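Side-chain contacts in nitrogenase molybdenum-iron protein alpha chain (Clostridium pasteurianum, PDB 4WES), which forms, with the beta chain, the nitrogenase component that carries the iron-molybdenum cofactor and reduces dinitrogen to ammonium: residues R227-E230 and H235-A238; P280-N285 and R297-C302. All coordinates share one frame; numbering follows the deposited sequence.

Both contacts lie on one four-stranded parallel sheet, away from the metal clusters. Interaction 1 comes first along the chain: after helix 221-232 the chain turns back, and interaction 1 closes this short loop as residues 227-230 meet 235-238 at the start of strand 235-239. The chain then runs through strand 257-260 and helix 263-277 to strand 281-283 at the other end of the sheet, where interaction 2 opens; it closes a longer loop when 297-302 of helix 289-303 packs back on 280-285. The two loops follow in series, neither nested nor crossed. They meet in space, Leu229 CD2 lying 3.8 Å from Met299 CE, and so tie two neighbouring helices to the two end strands.

Interaction 1 (R227-E230 and H235-A238); sequences RVLE and HVNA
Two first torsions bring Leu229 and Val236 together. On the helix, Leu229 has CG anti to its own carbonyl carbon (chi1 -68°), and its CB-CD1 side is presented to the strand; on the strand, Val236 has CG1 anti to the backbone N (chi1 -175°), which leaves CG2 beside that N as the branch that reaches the helix. This single methyl does the touching: Val236 CG2 sits 4.0 Å from Leu229 CB and 4.1 Å from Leu229 CD1, and the two side chains cross at about a right angle. The fit is ordinary van der Waals packing, with both residues buried.

Glu230, the next residue of the helix, is exposed and brings a carboxylate oxygen near the same methyl. Its chain is extended beyond CG, which carries the carboxylate across to the start of the strand, where Glu230 OE1 comes to 4.2 Å from Val236 CG2. No direct hydrogen bond joins the segments; one water does so instead. It donates to Glu230 OE1 at 2.7 Å and accepts from Val236 N at 2.8 Å, so a main-chain N-H of the outermost strand is satisfied through solvent. Val236 is thus held in two ways, by an apolar contact at its methyl and a bridged polar one at its amide.

The contact joins the last two elements of the beta-alpha-beta unit formed by strand 209-215, helix 221-232 and strand 235-239. His235, Asn237 and Ala238 make backbone hydrogen bonds within the sheet, and Ile210 of strand 209-215 touches both Leu229 and Val236. Leu229 also touches Leu296 of helix 289-303, while Val228 packs on Phe493 of helix 492-507.

Interaction 2 (P280-N285 and R297-C302); sequences PWIKCN and RDMAKC
Ile282 is the residue of the strand that meets the helix, touching Asp298, Met299 and Cys302. Before it, Trp281 turns to the other face of the sheet and packs on Ala270 and Glu274 of helix 263-277. Ile282 then spreads two branches over residues 297-302 of helix 289-303. Its CG1 lies between the backbone N and the carbonyl carbon (chi1 56°), and from there CD1 reaches Met299 CG at 4.0 Å, the two side chains crossing at about a right angle; the same methyl is 4.2 Å from Asp298 CB. The other branch, Ile282 CG2, lies 4.1 Å from Cys302 SG, one helical turn beyond Asp298. At Lys283 the main chain takes over: a water donates to Lys283 O at 2.7 Å and to Asp298 OD2 at 2.8 Å, linking the strand to a buried carboxylate. Lys283 starts away from the helix and its chain bends, with Lys283 NZ donating to Cys284 O at 2.7 Å; Val260 O and Gln261 O also accept from NZ. Asn285 closes the segment, its N bonded to Thr295 OG1 of helix 289-303. The axes of strand 281-283 and residues 297-302 run nearly antiparallel, at 157°, and approach to 10.1 Å. This is the layered packing of a parallel alpha/beta domain, in which the outermost strand of the four leads into a helix that returns across one face of the sheet.

Interaction 1 (R227-E230 and H235-A238)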
loop_
_atom_site.group_PDB
_atom_site.type_symbol
_atom_site.label_atom_id
_atom_site.label_comp_id
_atom_site.label_asym_id
_atom_site.label_seq_id
_atom_site.Cartn_x
_atom_site.Cartn_y
_atom_site.Cartn_z
ATOM N N ARG A 227 -13.233 11.038 -33.446
ATOM C CA ARG A 227 -12.858 9.784 -34.104
ATOM C C ARG A 227 -13.885 9.419 -35.170
ATOM O O ARG A 227 -13.526 9.062 -36.313
ATOM C CB ARG A 227 -12.786 8.676 -33.040
ATOM C CG ARG A 227 -12.362 7.325 -33.582
ATOM C CD ARG A 227 -12.375 6.252 -32.524
ATOM N NE ARG A 227 -13.708 5.944 -32.044
ATOM C CZ ARG A 227 -14.609 5.204 -32.689
ATOM N NH1 ARG A 227 -14.296 4.635 -33.851
ATOM N NH2 ARG A 227 -15.831 5.052 -32.208
ATOM N N VAL A 228 -15.157 9.493 -34.797
ATOM C CA VAL A 228 -16.235 9.125 -35.716
ATOM C C VAL A 228 -16.420 10.155 -36.817
ATOM O O VAL A 228 -16.590 9.805 -37.986
ATOM C CB VAL A 228 -17.561 8.849 -34.956
ATOM C CG1 VAL A 228 -18.708 8.604 -35.875
ATOM C CG2 VAL A 228 -17.342 7.625 -34.106
ATOM N N LEU A 229 -16.365 11.436 -36.473
ATOM C CA LEU A 229 -16.535 12.489 -37.478
ATOM C C LEU A 229 -15.431 12.409 -38.520
ATOM O O LEU A 229 -15.693 12.559 -39.733
ATOM C CB LEU A 229 -16.542 13.864 -36.799
ATOM C CG LEU A 229 -17.757 14.141 -35.923
ATOM C CD1 LEU A 229 -17.575 15.422 -35.118
ATOM C CD2 LEU A 229 -19.021 14.174 -36.744
ATOM N N GLU A 230 -14.199 12.198 -38.075
ATOM C CA GLU A 230 -13.087 12.117 -39.010
ATOM C C GLU A 230 -13.175 10.848 -39.878
ATOM O O GLU A 230 -12.797 10.899 -41.075
ATOM C CB GLU A 230 -11.760 12.203 -38.236
ATOM C CG GLU A 230 -11.572 13.618 -37.693
ATOM C CD GLU A 230 -10.434 13.823 -36.700
ATOM O OE1 GLU A 230 -10.139 15.019 -36.427
ATOM O OE2 GLU A 230 -9.795 12.858 -36.205
ATOM N N HIS A 235 -13.757 17.600 -41.452
ATOM C CA HIS A 235 -12.639 18.240 -40.839
ATOM C C HIS A 235 -13.173 18.898 -39.567
ATOM O O HIS A 235 -14.021 19.787 -39.652
ATOM C CB HIS A 235 -12.033 19.318 -41.748
ATOM C CG HIS A 235 -10.952 20.083 -41.072
ATOM N ND1 HIS A 235 -11.038 21.435 -40.796
ATOM C CD2 HIS A 235 -9.763 19.673 -40.584
ATOM C CE1 HIS A 235 -9.942 21.825 -40.173
ATOM N NE2 HIS A 235 -9.150 20.777 -40.037
ATOM N N VAL A 236 -12.664 18.488 -38.401
ATOM C CA VAL A 236 -13.097 19.092 -37.165
ATOM C C VAL A 236 -12.229 20.322 -36.923
ATOM O O VAL A 236 -11.138 20.241 -36.358
ATOM C CB VAL A 236 -13.101 18.124 -35.968
ATOM C CG1 VAL A 236 -13.676 18.808 -34.746
ATOM C CG2 VAL A 236 -13.877 16.867 -36.303
ATOM N N ASN A 237 -12.729 21.457 -37.399
ATOM C CA ASN A 237 -11.933 22.686 -37.382
ATOM C C ASN A 237 -11.568 23.130 -35.970
ATOM O O ASN A 237 -10.440 23.502 -35.698
ATOM C CB ASN A 237 -12.731 23.766 -38.123
ATOM C CG ASN A 237 -12.028 25.088 -38.140
ATOM O OD1 ASN A 237 -10.950 25.234 -38.720
ATOM N ND2 ASN A 237 -12.597 26.048 -37.451
ATOM N N ALA A 238 -12.555 23.101 -35.075
ATOM C CA ALA A 238 -12.341 23.470 -33.689
ATOM C C ALA A 238 -13.417 22.845 -32.844
ATOM O O ALA A 238 -14.556 22.705 -33.277
ATOM C CB ALA A 238 -12.402 24.981 -33.511
HETATM O O HOH W 1 -10.289 16.945 -38.296
#

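Interaction 2 (P280-N285 and R297-C302)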
loop_
_atom_site.group_PDB
_atom_site.type_symbol
_atom_site.label_atom_id
_atom_site.label_comp_id
_atom_site.label_asym_id
_atom_site.label_seq_id
_atom_site.Cartn_x
_atom_site.Cartn_y
_atom_site.Cartn_z
ATOM N N PRO A 280 -24.125 28.781 -40.120
ATOM C CA PRO A 280 -25.301 28.222 -39.445
ATOM C C PRO A 280 -24.893 27.290 -38.335
ATOM O O PRO A 280 -23.765 26.798 -38.284
ATOM C CB PRO A 280 -26.014 27.471 -40.567
ATOM C CG PRO A 280 -24.927 27.087 -41.507
ATOM C CD PRO A 280 -23.894 28.166 -41.438
ATOM N N TRP A 281 -25.831 27.028 -37.434
ATOM C CA TRP A 281 -25.610 26.024 -36.399
ATOM C C TRP A 281 -26.787 25.077 -36.327
ATOM O O TRP A 281 -27.906 25.440 -36.669
ATOM C CB TRP A 281 -25.328 26.640 -35.045
ATOM C CG TRP A 281 -26.379 27.501 -34.389
ATOM C CD1 TRP A 281 -26.575 28.842 -34.579
ATOM C CD2 TRP A 281 -27.345 27.090 -33.415
ATOM N NE1 TRP A 281 -27.562 29.299 -33.740
ATOM C CE2 TRP A 281 -28.053 28.238 -33.019
ATOM C CE3 TRP A 281 -27.662 25.862 -32.821
ATOM C CZ2 TRP A 281 -29.081 28.195 -32.079
ATOM C CZ3 TRP A 281 -28.659 25.827 -31.888
ATOM C CH2 TRP A 281 -29.332 26.985 -31.509
ATOM N N ILE A 282 -26.510 23.845 -35.892
ATOM C CA ILE A 282 -27.553 22.903 -35.553
ATOM C C ILE A 282 -27.317 22.444 -34.145
ATOM O O ILE A 282 -26.185 22.317 -33.676
ATOM C CB ILE A 282 -27.619 21.665 -36.483
ATOM C CG1 ILE A 282 -26.285 20.909 -36.550
ATOM C CG2 ILE A 282 -28.096 22.042 -37.855
ATOM C CD1 ILE A 282 -26.438 19.530 -37.156
ATOM N N LYS A 283 -28.415 22.197 -33.420
ATOM C CA LYS A 283 -28.273 21.456 -32.173
ATOM C C LYS A 283 -27.824 20.055 -32.477
ATOM O O LYS A 283 -28.324 19.427 -33.384
ATOM C CB LYS A 283 -29.611 21.450 -31.424
ATOM C CG LYS A 283 -29.540 20.850 -30.010
ATOM C CD LYS A 283 -28.773 21.763 -29.059
ATOM C CE LYS A 283 -28.500 21.131 -27.699
ATOM N NZ LYS A 283 -27.720 19.867 -27.762
ATOM N N CYS A 284 -26.828 19.579 -31.753
ATOM C CA CYS A 284 -26.361 18.196 -31.881
ATOM C C CYS A 284 -26.470 17.492 -30.523
ATOM O O CYS A 284 -26.587 18.130 -29.477
ATOM C CB CYS A 284 -24.904 18.118 -32.349
ATOM S SG CYS A 284 -23.667 18.798 -31.211
ATOM N N ASN A 285 -26.414 16.169 -30.559
ATOM C CA ASN A 285 -26.258 15.417 -29.324
ATOM C C ASN A 285 -25.493 14.154 -29.622
ATOM O O ASN A 285 -26.030 13.191 -30.170
ATOM C CB ASN A 285 -27.605 15.086 -28.694
ATOM C CG ASN A 285 -27.410 14.381 -27.373
ATOM O OD1 ASN A 285 -26.328 14.413 -26.819
ATOM N ND2 ASN A 285 -28.462 13.761 -26.846
ATOM N N ARG A 297 -26.943 12.045 -39.133
ATOM C CA ARG A 297 -27.865 12.139 -40.252
ATOM C C ARG A 297 -28.290 13.589 -40.530
ATOM O O ARG A 297 -28.410 13.992 -41.687
ATOM C CB ARG A 297 -29.059 11.210 -40.045
ATOM C CG ARG A 297 -28.663 9.743 -40.205
ATOM C CD ARG A 297 -29.756 8.788 -39.817
ATOM N NE ARG A 297 -29.331 7.452 -40.153
ATOM C CZ ARG A 297 -29.914 6.347 -39.707
ATOM N NH1 ARG A 297 -30.916 6.424 -38.841
ATOM N NH2 ARG A 297 -29.470 5.176 -40.108
ATOM N N ASP A 298 -28.434 14.391 -39.486
ATOM C CA ASP A 298 -28.746 15.814 -39.689
ATOM C C ASP A 298 -27.589 16.534 -40.382
ATOM O O ASP A 298 -27.791 17.382 -41.259
ATOM C CB ASP A 298 -29.014 16.491 -38.346
ATOM C CG ASP A 298 -30.377 16.162 -37.739
ATOM O OD1 ASP A 298 -31.278 15.707 -38.462
ATOM O OD2 ASP A 298 -30.553 16.476 -36.553
ATOM N N MET A 299 -26.373 16.214 -39.945
ATOM C CA MET A 299 -25.181 16.826 -40.529
ATOM C C MET A 299 -25.108 16.464 -42.011
ATOM O O MET A 299 -24.856 17.324 -42.871
ATOM C CB MET A 299 -23.920 16.327 -39.841
ATOM C CG MET A 299 -23.767 16.815 -38.432
ATOM S SD MET A 299 -22.333 16.073 -37.636
ATOM C CE MET A 299 -21.036 16.886 -38.564
ATOM N N ALA A 300 -25.358 15.201 -42.358
ATOM C CA ALA A 300 -25.284 14.764 -43.744
ATOM C C ALA A 300 -26.350 15.475 -44.583
ATOM O O ALA A 300 -26.103 15.853 -45.723
ATOM C CB ALA A 300 -25.451 13.260 -43.843
ATOM N N LYS A 301 -27.530 15.696 -44.021
ATOM C CA LYS A 301 -28.561 16.438 -44.725
ATOM C C LYS A 301 -28.118 17.872 -45.033
ATOM O O LYS A 301 -28.383 18.394 -46.115
ATOM C CB LYS A 301 -29.866 16.446 -43.943
ATOM C CG LYS A 301 -30.596 15.109 -43.963
ATOM C CD LYS A 301 -31.752 15.030 -42.987
ATOM C CE LYS A 301 -32.290 13.612 -42.944
ATOM N NZ LYS A 301 -33.377 13.471 -41.959
ATOM N N CYS A 302 -27.435 18.501 -44.075
ATOM C CA CYS A 302 -26.966 19.872 -44.286
ATOM C C CYS A 302 -25.937 19.958 -45.398
ATOM O O CYS A 302 -25.996 20.879 -46.216
ATOM C CB CYS A 302 -26.394 20.456 -42.985
ATOM S SG CYS A 302 -27.594 20.786 -41.687
HETATM O O HOH W 2 -28.625 17.020 -34.658
#